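Local coordinates for protein coatomer subunit delta (Saccharomyces cerevisiae, PDB 5FJZ) that serves in the coatomer coat, probably in retrograde Golgi-to-ER vesicle transport, and through the mu-homology domain described here binds a tryptophan-based motif of Dsl1, at residues Ile19-Asn24 against Leu107-Val112; His34-Lys39 against Asp118-Leu123; Ala96-Ala99 against Ser103-Val106; Gln242-Ala247 against Gln252-Asp257. One frame throughout, in Å; residues are numbered along the deposited sequence. Where two conformers were deposited one is given.

Contact 1. Residues Ile19-Asn24 against Leu107-Val112; sequences IKEVIN and LRWRKV
Trp109 of strand 104-113 reaches across the large mixed beta sheet of the mu-homology domain to meet Glu21 and Ile19 of strand 15-27. The two strands run the same way but are second neighbours, with strand 33-46 between them, and the CA atoms of Glu21 and Trp109 are 9.1 Å apart; long side chains must therefore make the contact. The indole NE1 donates a hydrogen bond of 2.8 Å to Glu21 OE2, with an N-H...O angle of 146°. The acceptor lies close to the ring plane, at the indole edge, whereas the donor meets OE2 on its anti side and somewhat out of the carboxylate plane. The two flat groups are steeply turned against each other, 72° apart. With its CG set between the backbone N and the carbonyl carbon (chi1 57°), the indole extends over the intervening strand. Beside the polar pair, Ile19 CG2 rests at the edge of the six-membered ring, 4.1 Å from Trp109 CZ2. OE2 is gripped by more than the indole, since it also bonds to Thr237 OG1 and weakly to Ser235 OG, which together should fix the rotation of this buried carboxylate. A phenylalanine in place of Trp109 would probably leave Glu21 without its indole N-H and open a gap beside Ile19 CG2. Leu38 of the intervening strand 33-46 touches both Trp109 and Glu21, Leu42 of the same strand packs on the indole, and Met239, from the loop before strand 241-246, touches both Ile19 and Trp109.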
loop_
_atom_site.group_PDB
_atom_site.type_symbol
_atom_site.label_atom_id
_atom_site.label_comp_id
_atom_site.label_asym_id
_atom_site.label_seq_id
_atom_site.Cartn_x
_atom_site.Cartn_y
_atom_site.Cartn_z
ATOM N N ILE A 19 20.020 3.621 -15.354
ATOM C CA ILE A 19 20.086 2.273 -14.895
ATOM C C ILE A 19 20.024 2.318 -13.373
ATOM O O ILE A 19 20.975 2.857 -12.705
ATOM C CB ILE A 19 21.403 1.625 -15.364
ATOM C CG1 ILE A 19 21.486 1.626 -16.900
ATOM C CG2 ILE A 19 21.544 0.202 -14.852
ATOM C CD1 ILE A 19 22.856 1.237 -17.459
ATOM N N LYS A 20 18.904 1.858 -12.823
ATOM C CA LYS A 20 18.629 2.086 -11.385
ATOM C C LYS A 20 18.569 0.791 -10.664
ATOM O O LYS A 20 17.822 -0.109 -11.082
ATOM C CB LYS A 20 17.300 2.830 -11.258
ATOM C CG LYS A 20 17.320 4.265 -11.751
ATOM C CD LYS A 20 15.905 4.899 -11.676
ATOM C CE LYS A 20 16.007 6.401 -11.579
ATOM N NZ LYS A 20 14.719 7.076 -11.951
ATOM N N GLU A 21 19.397 0.602 -9.645
ATOM C CA GLU A 21 19.383 -0.612 -8.808
ATOM C C GLU A 21 19.076 -0.320 -7.368
ATOM O O GLU A 21 19.460 0.760 -6.803
ATOM C CB GLU A 21 20.667 -1.447 -8.955
ATOM C CG GLU A 21 20.752 -1.944 -10.382
ATOM C CD GLU A 21 21.983 -2.729 -10.736
ATOM O OE1 GLU A 21 23.032 -2.510 -10.067
ATOM O OE2 GLU A 21 21.885 -3.592 -11.643
ATOM N N VAL A 22 18.252 -1.173 -6.787
ATOM C CA VAL A 22 17.834 -1.076 -5.379
ATOM C C VAL A 22 18.159 -2.360 -4.642
ATOM O O VAL A 22 17.933 -3.430 -5.142
ATOM C CB VAL A 22 16.311 -0.870 -5.289
ATOM C CG1 VAL A 22 15.824 -0.856 -3.856
ATOM C CG2 VAL A 22 15.912 0.391 -5.993
ATOM N N ILE A 23 18.788 -2.220 -3.472
ATOM C CA ILE A 23 19.307 -3.358 -2.734
ATOM C C ILE A 23 18.600 -3.449 -1.401
ATOM O O ILE A 23 18.618 -2.481 -0.637
ATOM C CB ILE A 23 20.853 -3.341 -2.598
ATOM C CG1 ILE A 23 21.405 -4.564 -1.815
ATOM C CG2 ILE A 23 21.355 -2.029 -1.989
ATOM C CD1 ILE A 23 21.261 -5.848 -2.573
ATOM N N ASN A 24 18.077 -4.628 -1.110
ATOM C CA ASN A 24 17.622 -5.040 0.190
ATOM C C ASN A 24 18.638 -6.053 0.769
ATOM O O ASN A 24 19.173 -6.952 0.028
ATOM C CB ASN A 24 16.275 -5.781 0.154
ATOM C CG ASN A 24 15.110 -4.941 -0.381
ATOM O OD1 ASN A 24 14.336 -5.417 -1.193
ATOM N ND2 ASN A 24 15.023 -3.738 -0.012
ATOM N N LEU A 107 13.259 -2.590 -19.235
ATOM C CA LEU A 107 13.849 -3.822 -18.806
ATOM C C LEU A 107 13.975 -3.797 -17.301
ATOM O O LEU A 107 14.332 -2.753 -16.711
ATOM C CB LEU A 107 15.239 -4.000 -19.490
ATOM C CG LEU A 107 16.013 -5.244 -19.072
ATOM C CD1 LEU A 107 15.391 -6.473 -19.745
ATOM C CD2 LEU A 107 17.468 -5.094 -19.566
ATOM N N ARG A 108 13.708 -4.907 -16.675
ATOM C CA ARG A 108 13.832 -5.087 -15.223
ATOM C C ARG A 108 14.508 -6.422 -14.909
ATOM O O ARG A 108 14.536 -7.353 -15.739
ATOM C CB ARG A 108 12.414 -5.233 -14.610
ATOM C CG ARG A 108 11.712 -3.924 -14.463
ATOM C CD ARG A 108 10.277 -4.221 -14.067
ATOM N NE ARG A 108 9.628 -3.009 -13.560
ATOM C CZ ARG A 108 8.317 -2.923 -13.332
ATOM N NH1 ARG A 108 7.502 -3.966 -13.584
ATOM N NH2 ARG A 108 7.811 -1.790 -12.869
ATOM N N TRP A 109 15.108 -6.488 -13.730
ATOM C CA TRP A 109 15.826 -7.643 -13.261
ATOM C C TRP A 109 15.695 -7.728 -11.774
ATOM O O TRP A 109 15.428 -6.758 -11.117
ATOM C CB TRP A 109 17.286 -7.666 -13.798
ATOM C CG TRP A 109 18.132 -6.491 -13.482
ATOM C CD1 TRP A 109 19.063 -6.400 -12.470
ATOM C CD2 TRP A 109 18.193 -5.275 -14.209
ATOM N NE1 TRP A 109 19.681 -5.115 -12.532
ATOM C CE2 TRP A 109 19.196 -4.456 -13.626
ATOM C CE3 TRP A 109 17.600 -4.824 -15.405
ATOM C CZ2 TRP A 109 19.424 -3.219 -14.059
ATOM C CZ3 TRP A 109 17.870 -3.592 -15.822
ATOM C CH2 TRP A 109 18.742 -2.793 -15.189
ATOM N N ARG A 110 15.916 -8.920 -11.237
ATOM C CA ARG A 110 15.865 -9.171 -9.823
ATOM C C ARG A 110 16.688 -10.388 -9.475
ATOM O O ARG A 110 16.530 -11.438 -10.102
ATOM C CB ARG A 110 14.422 -9.442 -9.392
ATOM C CG ARG A 110 14.246 -9.547 -7.893
ATOM C CD ARG A 110 12.776 -9.475 -7.487
ATOM N NE ARG A 110 12.136 -10.736 -7.669
ATOM C CZ ARG A 110 12.106 -11.713 -6.775
ATOM N NH1 ARG A 110 12.532 -11.536 -5.556
ATOM N NH2 ARG A 110 11.487 -12.845 -7.039
ATOM N N LYS A 111 17.468 -10.278 -8.423
ATOM C CA LYS A 111 18.243 -11.435 -7.997
ATOM C C LYS A 111 18.258 -11.464 -6.521
ATOM O O LYS A 111 18.273 -10.401 -5.851
ATOM C CB LYS A 111 19.670 -11.376 -8.571
ATOM C CG LYS A 111 20.423 -12.579 -8.113
ATOM C CD LYS A 111 21.608 -12.894 -8.985
ATOM C CE LYS A 111 22.405 -14.034 -8.399
ATOM N NZ LYS A 111 23.620 -14.111 -9.198
ATOM N N VAL A 112 18.218 -12.684 -5.990
ATOM C CA VAL A 112 18.201 -12.928 -4.592
ATOM C C VAL A 112 19.450 -13.682 -4.147
ATOM O O VAL A 112 20.034 -14.489 -4.888
ATOM C CB VAL A 112 16.952 -13.650 -4.053
ATOM C CG1 VAL A 112 15.647 -12.946 -4.430
ATOM C CG2 VAL A 112 16.967 -15.138 -4.307
#

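Contact 2. Residues His34-Lys39 against Asp118-Leu123; sequences HSSELK and DSLIPL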
loop_
_atom_site.group_PDB
_atom_site.type_symbol
_atom_site.label_atom_id
_atom_site.label_comp_id
_atom_site.label_asym_id
_atom_site.label_seq_id
_atom_site.Cartn_x
_atom_site.Cartn_y
_atom_site.Cartn_z
ATOM N N HIS A 34 21.541 -12.752 6.600
ATOM C CA HIS A 34 20.309 -13.521 6.370
ATOM C C HIS A 34 19.776 -13.622 4.971
ATOM O O HIS A 34 19.411 -14.695 4.547
ATOM C CB HIS A 34 19.230 -12.893 7.303
ATOM C CG HIS A 34 17.875 -13.474 7.137
ATOM N ND1 HIS A 34 16.922 -12.883 6.318
ATOM C CD2 HIS A 34 17.320 -14.596 7.632
ATOM C CE1 HIS A 34 15.870 -13.658 6.290
ATOM N NE2 HIS A 34 16.075 -14.695 7.094
ATOM N N SER A 35 19.856 -12.522 4.183
ATOM C CA SER A 35 19.237 -12.471 2.893
ATOM C C SER A 35 19.546 -11.209 2.261
ATOM O O SER A 35 20.012 -10.249 2.929
ATOM C CB SER A 35 17.703 -12.541 2.981
ATOM O OG SER A 35 17.228 -11.500 3.843
ATOM N N SER A 36 19.342 -11.179 0.943
ATOM C CA SER A 36 19.506 -10.025 0.152
ATOM C C SER A 36 18.675 -10.147 -1.133
ATOM O O SER A 36 18.347 -11.229 -1.609
ATOM C CB SER A 36 20.993 -9.614 -0.121
ATOM O OG SER A 36 21.722 -10.675 -0.737
ATOM N N GLU A 37 18.374 -9.002 -1.708
ATOM C CA GLU A 37 17.607 -8.917 -2.916
ATOM C C GLU A 37 17.888 -7.630 -3.620
ATOM O O GLU A 37 17.780 -6.525 -3.057
ATOM C CB GLU A 37 16.122 -9.063 -2.631
ATOM C CG GLU A 37 15.217 -8.864 -3.866
ATOM C CD GLU A 37 13.756 -8.608 -3.499
ATOM O OE1 GLU A 37 13.449 -7.822 -2.557
ATOM O OE2 GLU A 37 12.892 -9.225 -4.150
ATOM N N LEU A 38 18.307 -7.751 -4.864
ATOM C CA LEU A 38 18.616 -6.647 -5.726
ATOM C C LEU A 38 17.522 -6.537 -6.812
ATOM O O LEU A 38 17.267 -7.497 -7.525
ATOM C CB LEU A 38 20.013 -6.832 -6.337
ATOM C CG LEU A 38 20.718 -5.935 -7.388
ATOM C CD1 LEU A 38 19.924 -5.558 -8.702
ATOM C CD2 LEU A 38 21.369 -4.686 -6.813
ATOM N N LYS A 39 17.038 -5.333 -7.048
ATOM C CA LYS A 39 16.064 -5.077 -8.131
ATOM C C LYS A 39 16.563 -4.070 -9.006
ATOM O O LYS A 39 17.159 -3.052 -8.533
ATOM C CB LYS A 39 14.735 -4.639 -7.505
ATOM C CG LYS A 39 14.051 -5.747 -6.756
ATOM C CD LYS A 39 12.828 -5.224 -5.971
ATOM C CE LYS A 39 11.522 -5.486 -6.676
ATOM N NZ LYS A 39 10.408 -5.587 -5.666
ATOM N N ASP A 118 27.376 -12.971 0.305
ATOM C CA ASP A 118 27.616 -11.537 0.215
ATOM C C ASP A 118 27.701 -11.013 -1.190
ATOM O O ASP A 118 28.057 -9.823 -1.396
ATOM C CB ASP A 118 28.862 -11.098 1.042
ATOM C CG ASP A 118 30.163 -11.768 0.565
ATOM O OD1 ASP A 118 30.232 -12.149 -0.615
ATOM O OD2 ASP A 118 31.080 -11.943 1.402
ATOM N N SER A 119 27.366 -11.833 -2.180
ATOM C CA SER A 119 27.597 -11.430 -3.549
ATOM C C SER A 119 26.836 -10.208 -4.006
ATOM O O SER A 119 27.318 -9.437 -4.894
ATOM C CB SER A 119 27.392 -12.614 -4.533
ATOM O OG SER A 119 26.072 -13.085 -4.442
ATOM N N LEU A 120 25.689 -9.941 -3.376
ATOM C CA LEU A 120 24.894 -8.783 -3.753
ATOM C C LEU A 120 25.030 -7.581 -2.825
ATOM O O LEU A 120 24.309 -6.596 -3.035
ATOM C CB LEU A 120 23.398 -9.169 -3.710
ATOM C CG LEU A 120 22.699 -9.857 -4.895
ATOM C CD1 LEU A 120 23.507 -10.332 -6.073
ATOM C CD2 LEU A 120 21.484 -10.734 -4.539
ATOM N N ILE A 121 25.832 -7.698 -1.755
ATOM C CA ILE A 121 25.864 -6.686 -0.672
ATOM C C ILE A 121 26.992 -5.668 -0.899
ATOM O O ILE A 121 28.159 -6.075 -0.993
ATOM C CB ILE A 121 25.903 -7.460 0.647
ATOM C CG1 ILE A 121 24.466 -8.097 0.799
ATOM C CG2 ILE A 121 26.314 -6.594 1.816
ATOM C CD1 ILE A 121 24.257 -9.015 1.983
ATOM N N PRO A 122 26.660 -4.391 -1.039
ATOM C CA PRO A 122 27.713 -3.402 -1.133
ATOM C C PRO A 122 28.351 -3.036 0.259
ATOM O O PRO A 122 29.461 -2.528 0.295
ATOM C CB PRO A 122 27.003 -2.208 -1.705
ATOM C CG PRO A 122 25.593 -2.323 -1.200
ATOM C CD PRO A 122 25.292 -3.780 -1.111
ATOM N N LEU A 123 27.573 -3.146 1.311
ATOM C CA LEU A 123 27.949 -2.691 2.668
ATOM C C LEU A 123 27.553 -3.697 3.720
ATOM O O LEU A 123 26.366 -3.915 3.976
ATOM C CB LEU A 123 27.349 -1.335 2.928
ATOM C CG LEU A 123 27.772 -0.641 4.196
ATOM C CD1 LEU A 123 29.110 0.003 4.069
ATOM C CD2 LEU A 123 26.707 0.403 4.563
HETATM O O HOH W 1 24.496 -10.971 -1.105
#
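Ser36 on strand 33-46 faces Leu120 in a type I beta turn running from Asp118 to Ile121, their CA atoms 6.8 Å apart, and the turn is closed by a backbone bond from Ile121 N to Asp118 O (3.1 Å). This turn belongs to the connection between strands 104-113 and 123-131, which leaves the large mixed sheet of the mu-homology domain, and it lies against that sheet. Side chains meet here mostly by van der Waals contact. Leu120 points at the strand and fits between two of its residues: its CB lies 3.7 Å from Ser36 OG, while its CG is 4.3 Å from Leu38 CB. Ile121 comes in alongside, its CG1 being 3.9 Å from Ser36 CB, with CD1 equally near. Phe27 and Tyr267 pack on Ile121, and Ala113 touches both Ser36 and Leu120, so the turn is fitted into a largely apolar setting. The hydroxyl of Ser36 is placed between the backbone N and the carbonyl carbon (chi1 57°), turned to a water that links strand and turn. That water donates to Ser36 OG at 2.8 Å and accepts from the backbone N of Leu120, also at 2.8 Å.

Contact 3. Residues Ala96-Ala99 against Ser103-Val106; sequences AFPA and SLGV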
loop_
_atom_site.group_PDB
_atom_site.type_symbol
_atom_site.label_atom_id
_atom_site.label_comp_id
_atom_site.label_asym_id
_atom_site.label_seq_id
_atom_site.Cartn_x
_atom_site.Cartn_y
_atom_site.Cartn_z
ATOM N N ALA A 96 7.346 3.999 -32.575
ATOM C CA ALA A 96 8.550 4.644 -32.063
ATOM C C ALA A 96 8.356 4.861 -30.582
ATOM O O ALA A 96 7.233 4.699 -30.063
ATOM C CB ALA A 96 8.751 5.970 -32.718
ATOM N N PHE A 97 9.426 5.205 -29.874
ATOM C CA PHE A 97 9.281 5.440 -28.446
ATOM C C PHE A 97 8.594 6.748 -28.179
ATOM O O PHE A 97 8.896 7.764 -28.812
ATOM C CB PHE A 97 10.656 5.469 -27.746
ATOM C CG PHE A 97 11.276 4.109 -27.580
ATOM C CD1 PHE A 97 10.772 3.230 -26.683
ATOM C CD2 PHE A 97 12.356 3.750 -28.322
ATOM C CE1 PHE A 97 11.315 1.968 -26.507
ATOM C CE2 PHE A 97 12.928 2.513 -28.158
ATOM C CZ PHE A 97 12.448 1.648 -27.219
ATOM N N PRO A 98 7.672 6.772 -27.237
ATOM C CA PRO A 98 7.268 8.095 -26.799
ATOM C C PRO A 98 8.413 9.063 -26.524
ATOM O O PRO A 98 9.340 8.727 -25.805
ATOM C CB PRO A 98 6.462 7.794 -25.479
ATOM C CG PRO A 98 6.019 6.429 -25.659
ATOM C CD PRO A 98 7.113 5.725 -26.394
ATOM N N ALA A 99 8.299 10.278 -27.055
ATOM C CA ALA A 99 9.339 11.247 -27.070
ATOM C C ALA A 99 8.939 12.552 -26.432
ATOM O O ALA A 99 9.453 13.592 -26.803
ATOM C CB ALA A 99 9.808 11.447 -28.531
ATOM N N SER A 103 9.509 8.745 -18.542
ATOM C CA SER A 103 10.460 7.693 -18.104
ATOM C C SER A 103 9.851 6.366 -18.520
ATOM O O SER A 103 8.789 5.938 -18.004
ATOM C CB SER A 103 10.737 7.692 -16.585
ATOM O OG SER A 103 11.409 8.880 -16.160
ATOM N N LEU A 104 10.493 5.701 -19.443
ATOM C CA LEU A 104 9.979 4.469 -20.000
ATOM C C LEU A 104 10.792 3.287 -19.468
ATOM O O LEU A 104 11.982 3.153 -19.796
ATOM C CB LEU A 104 10.038 4.489 -21.502
ATOM C CG LEU A 104 9.477 5.690 -22.191
ATOM C CD1 LEU A 104 9.788 5.610 -23.687
ATOM C CD2 LEU A 104 7.971 5.854 -21.993
ATOM N N GLY A 105 10.192 2.493 -18.576
ATOM C CA GLY A 105 10.809 1.257 -18.034
ATOM C C GLY A 105 10.829 0.182 -19.103
ATOM O O GLY A 105 9.759 -0.181 -19.662
ATOM N N VAL A 106 12.007 -0.215 -19.543
ATOM C CA VAL A 106 12.067 -1.131 -20.713
ATOM C C VAL A 106 12.520 -2.517 -20.318
ATOM O O VAL A 106 12.290 -3.487 -21.029
ATOM C CB VAL A 106 12.867 -0.566 -21.911
ATOM C CG1 VAL A 106 12.175 0.673 -22.534
ATOM C CG2 VAL A 106 14.322 -0.327 -21.614
#
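Leu104, at the start of strand 104-113, packs against Phe97 and Pro98 of the loop that precedes it, and the chain doubles back on itself to make one wall of the site that holds the Dsl1 peptide. The contacts between the two segments are apolar. One methyl of Leu104, CD1, does most of the touching: it lies 3.8 Å from Pro98 CD and 4.0 Å from Phe97 CD1. It reaches that far because CG sits beside the backbone N (chi1 -50°) and the chain then runs extended to CD1 (chi2 173°). The other methyl, CD2, approaches Pro98 CG at 4.2 Å. Farther along the strand, Val106 CG1 comes to 4.3 Å from Phe97 CE1, so the phenyl ring spans two residues of the strand, both approaching it at a slant. A polar atom joins this packing without bonding: Pro98 O is 3.8 Å from Leu104 CD1.

Some of the polar bonds reach the ligand. The backbone of Ser103 and Gly105 bonds to the bound peptide, and Gly105 O also takes a hydrogen bond from one of its aromatic side chains, consistent with a tryptophan of the motif. Phe97, Leu104 and Val106 all pack against aromatic groups of the peptide, while Pro98 touches its backbone. Within the domain, Leu104 and Val106 are paired through their backbones with Leu44 and Leu42 of strand 33-46, and the Phe97 ring lies on Leu44 and Ile46 of that same strand.

Contact 4. Residues Gln242-Ala247 against Gln252-Asp257; sequences QSVVMA and QELPYD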
loop_
_atom_site.group_PDB
_atom_site.type_symbol
_atom_site.label_atom_id
_atom_site.label_comp_id
_atom_site.label_asym_id
_atom_site.label_seq_id
_atom_site.Cartn_x
_atom_site.Cartn_y
_atom_site.Cartn_z
ATOM N N GLN A 242 26.225 -0.045 -24.621
ATOM C CA GLN A 242 27.327 -0.026 -25.627
ATOM C C GLN A 242 27.126 1.060 -26.653
ATOM O O GLN A 242 28.022 1.816 -26.983
ATOM C CB GLN A 242 27.195 -1.334 -26.332
ATOM C CG GLN A 242 28.058 -1.495 -27.517
ATOM C CD GLN A 242 28.745 -2.803 -27.245
ATOM O OE1 GLN A 242 28.407 -3.829 -27.818
ATOM N NE2 GLN A 242 29.659 -2.800 -26.212
ATOM N N SER A 243 25.907 1.143 -27.173
ATOM C CA SER A 243 25.605 2.227 -28.069
ATOM C C SER A 243 24.091 2.368 -28.165
ATOM O O SER A 243 23.295 1.497 -27.733
ATOM C CB SER A 243 26.148 1.976 -29.475
ATOM O OG SER A 243 25.585 0.758 -29.967
ATOM N N VAL A 244 23.725 3.473 -28.789
ATOM C CA VAL A 244 22.369 3.683 -29.226
ATOM C C VAL A 244 22.420 3.976 -30.766
ATOM O O VAL A 244 23.248 4.749 -31.233
ATOM C CB VAL A 244 21.761 4.877 -28.478
ATOM C CG1 VAL A 244 20.327 5.117 -28.989
ATOM C CG2 VAL A 244 21.695 4.644 -26.970
ATOM N N VAL A 245 21.414 3.472 -31.468
ATOM C CA VAL A 245 21.457 3.284 -32.856
ATOM C C VAL A 245 20.043 3.537 -33.419
ATOM O O VAL A 245 19.057 3.282 -32.759
ATOM C CB VAL A 245 21.963 1.806 -32.939
ATOM C CG1 VAL A 245 21.026 0.850 -33.638
ATOM C CG2 VAL A 245 23.439 1.729 -33.245
ATOM N N MET A 246 19.977 3.971 -34.666
ATOM C CA MET A 246 18.727 4.046 -35.413
ATOM C C MET A 246 18.170 2.666 -35.558
ATOM O O MET A 246 18.926 1.730 -35.843
ATOM C CB MET A 246 18.972 4.677 -36.800
ATOM C CG MET A 246 19.189 6.174 -36.767
ATOM S SD MET A 246 17.631 7.001 -36.371
ATOM C CE MET A 246 16.727 6.826 -37.935
ATOM N N ALA A 247 16.857 2.531 -35.361
ATOM C CA ALA A 247 16.219 1.243 -35.373
ATOM C C ALA A 247 16.336 0.613 -36.749
ATOM O O ALA A 247 16.405 -0.600 -36.865
ATOM C CB ALA A 247 14.754 1.319 -34.972
ATOM N N GLN A 252 24.142 3.608 -37.849
ATOM C CA GLN A 252 23.943 5.015 -37.533
ATOM C C GLN A 252 23.713 5.156 -36.021
ATOM O O GLN A 252 22.625 4.866 -35.522
ATOM C CB GLN A 252 22.743 5.578 -38.308
ATOM C CG GLN A 252 22.463 7.065 -38.067
ATOM C CD GLN A 252 23.684 7.956 -38.315
ATOM O OE1 GLN A 252 24.334 8.430 -37.377
ATOM N NE2 GLN A 252 24.003 8.182 -39.591
ATOM N N GLU A 253 24.747 5.621 -35.323
ATOM C CA GLU A 253 24.721 5.788 -33.885
ATOM C C GLU A 253 24.156 7.142 -33.546
ATOM O O GLU A 253 24.257 8.096 -34.346
ATOM C CB GLU A 253 26.121 5.616 -33.302
ATOM C CG GLU A 253 26.676 4.229 -33.619
ATOM C CD GLU A 253 27.881 3.851 -32.789
ATOM O OE1 GLU A 253 28.554 4.764 -32.267
ATOM O OE2 GLU A 253 28.156 2.632 -32.650
ATOM N N LEU A 254 23.536 7.225 -32.366
ATOM C CA LEU A 254 22.862 8.440 -31.948
ATOM C C LEU A 254 23.523 8.976 -30.666
ATOM O O LEU A 254 24.033 8.199 -29.901
ATOM C CB LEU A 254 21.393 8.095 -31.683
ATOM C CG LEU A 254 20.330 8.212 -32.785
ATOM C CD1 LEU A 254 20.839 8.757 -34.113
ATOM C CD2 LEU A 254 19.562 6.920 -32.956
ATOM N N PRO A 255 23.382 10.268 -30.390
ATOM C CA PRO A 255 23.944 10.821 -29.170
ATOM C C PRO A 255 23.046 10.427 -27.962
ATOM O O PRO A 255 21.826 10.313 -28.097
ATOM C CB PRO A 255 23.797 12.308 -29.349
ATOM C CG PRO A 255 22.599 12.473 -30.295
ATOM C CD PRO A 255 22.819 11.333 -31.256
ATOM N N TYR A 256 23.657 10.245 -26.815
ATOM C CA TYR A 256 22.881 9.840 -25.614
ATOM C C TYR A 256 23.753 10.019 -24.368
ATOM O O TYR A 256 24.954 10.250 -24.467
ATOM C CB TYR A 256 22.398 8.430 -25.719
ATOM C CG TYR A 256 23.516 7.406 -25.702
ATOM C CD1 TYR A 256 24.197 7.080 -26.881
ATOM C CD2 TYR A 256 23.863 6.735 -24.532
ATOM C CE1 TYR A 256 25.219 6.147 -26.892
ATOM C CE2 TYR A 256 24.890 5.817 -24.522
ATOM C CZ TYR A 256 25.541 5.505 -25.703
ATOM O OH TYR A 256 26.534 4.610 -25.692
ATOM N N ASP A 257 23.118 9.970 -23.199
ATOM C CA ASP A 257 23.808 9.970 -21.923
ATOM C C ASP A 257 23.221 8.880 -21.048
ATOM O O ASP A 257 22.092 8.389 -21.311
ATOM C CB ASP A 257 23.542 11.309 -21.266
ATOM C CG ASP A 257 24.755 12.209 -21.175
ATOM O OD1 ASP A 257 25.333 12.483 -22.231
ATOM O OD2 ASP A 257 25.122 12.681 -20.066
#
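Val244 and Tyr256 meet where the chain turns back after strand 241-246, a hairpin-like return fastened by one antiparallel beta bridge in which Val245 and Glu253 form a non-hydrogen-bonded pair. The tyrosine ring turns a face to the valine: Val244 CG2 sits 3.6 Å from the ring centroid, 17° off the normal, a CH-pi contact displaced somewhat toward the rim. Tyr256 CG lies between the backbone N and the carbonyl carbon (chi1 67°), which lays the ring along the strand, with CZ near Ser243 CA. The same ring also forms a cation-pi interaction with Lys231. Replacing Tyr256 by a serine would probably strip Val244 CG2 of its aromatic face and leave Lys231 without its cation-pi partner. The other methyl of Val244, CG1, stands at about a right angle to Leu254 and approaches its CB at 4.2 Å. Leu254 in turn lays CD2 against the strand backbone, 3.4 Å from Met246 N, and crosses the Met246 side chain nearly perpendicularly. Met246 and Gln252 instead run side by side in the same direction, CG to CG at 3.6 Å. Within the bridged pair itself, the Glu253 side chain crosses that of Val245 at a slant, CG 4.1 Å from Val245 CG2, and OE2 comes near Ser243 CB. Ile15 of strand 15-27 touches both Val244 and Tyr256, tying the return to the large sheet. Two backbone bonds flank the bridge: Leu254 N donates to Val244 O at 2.7 Å, and Met246 N to Gln252 O at 2.9 Å, almost in line with the carbonyl bond.

How the contacts relate
Contacts 1 and 2 lie near the centre of the chain and share the large mixed sheet; they touch directly, notably through the salt bridge between Arg110 and Glu37. Contact 1 spans second-neighbour strands with a buried indole-carboxylate bond, whereas contact 2 seats a turn on the intervening strand by packing and a bridging water. Contact 3 uses the start of the strand that carries Trp109, about 19 Å from contact 1 between centres, and its buried apolar side chains also pack against the bound peptide. Contact 4 is partly exposed, about 26 Å from the chain's centre, and alone of the four rests on a backbone bridge; no other protein chain of the assembly touches it.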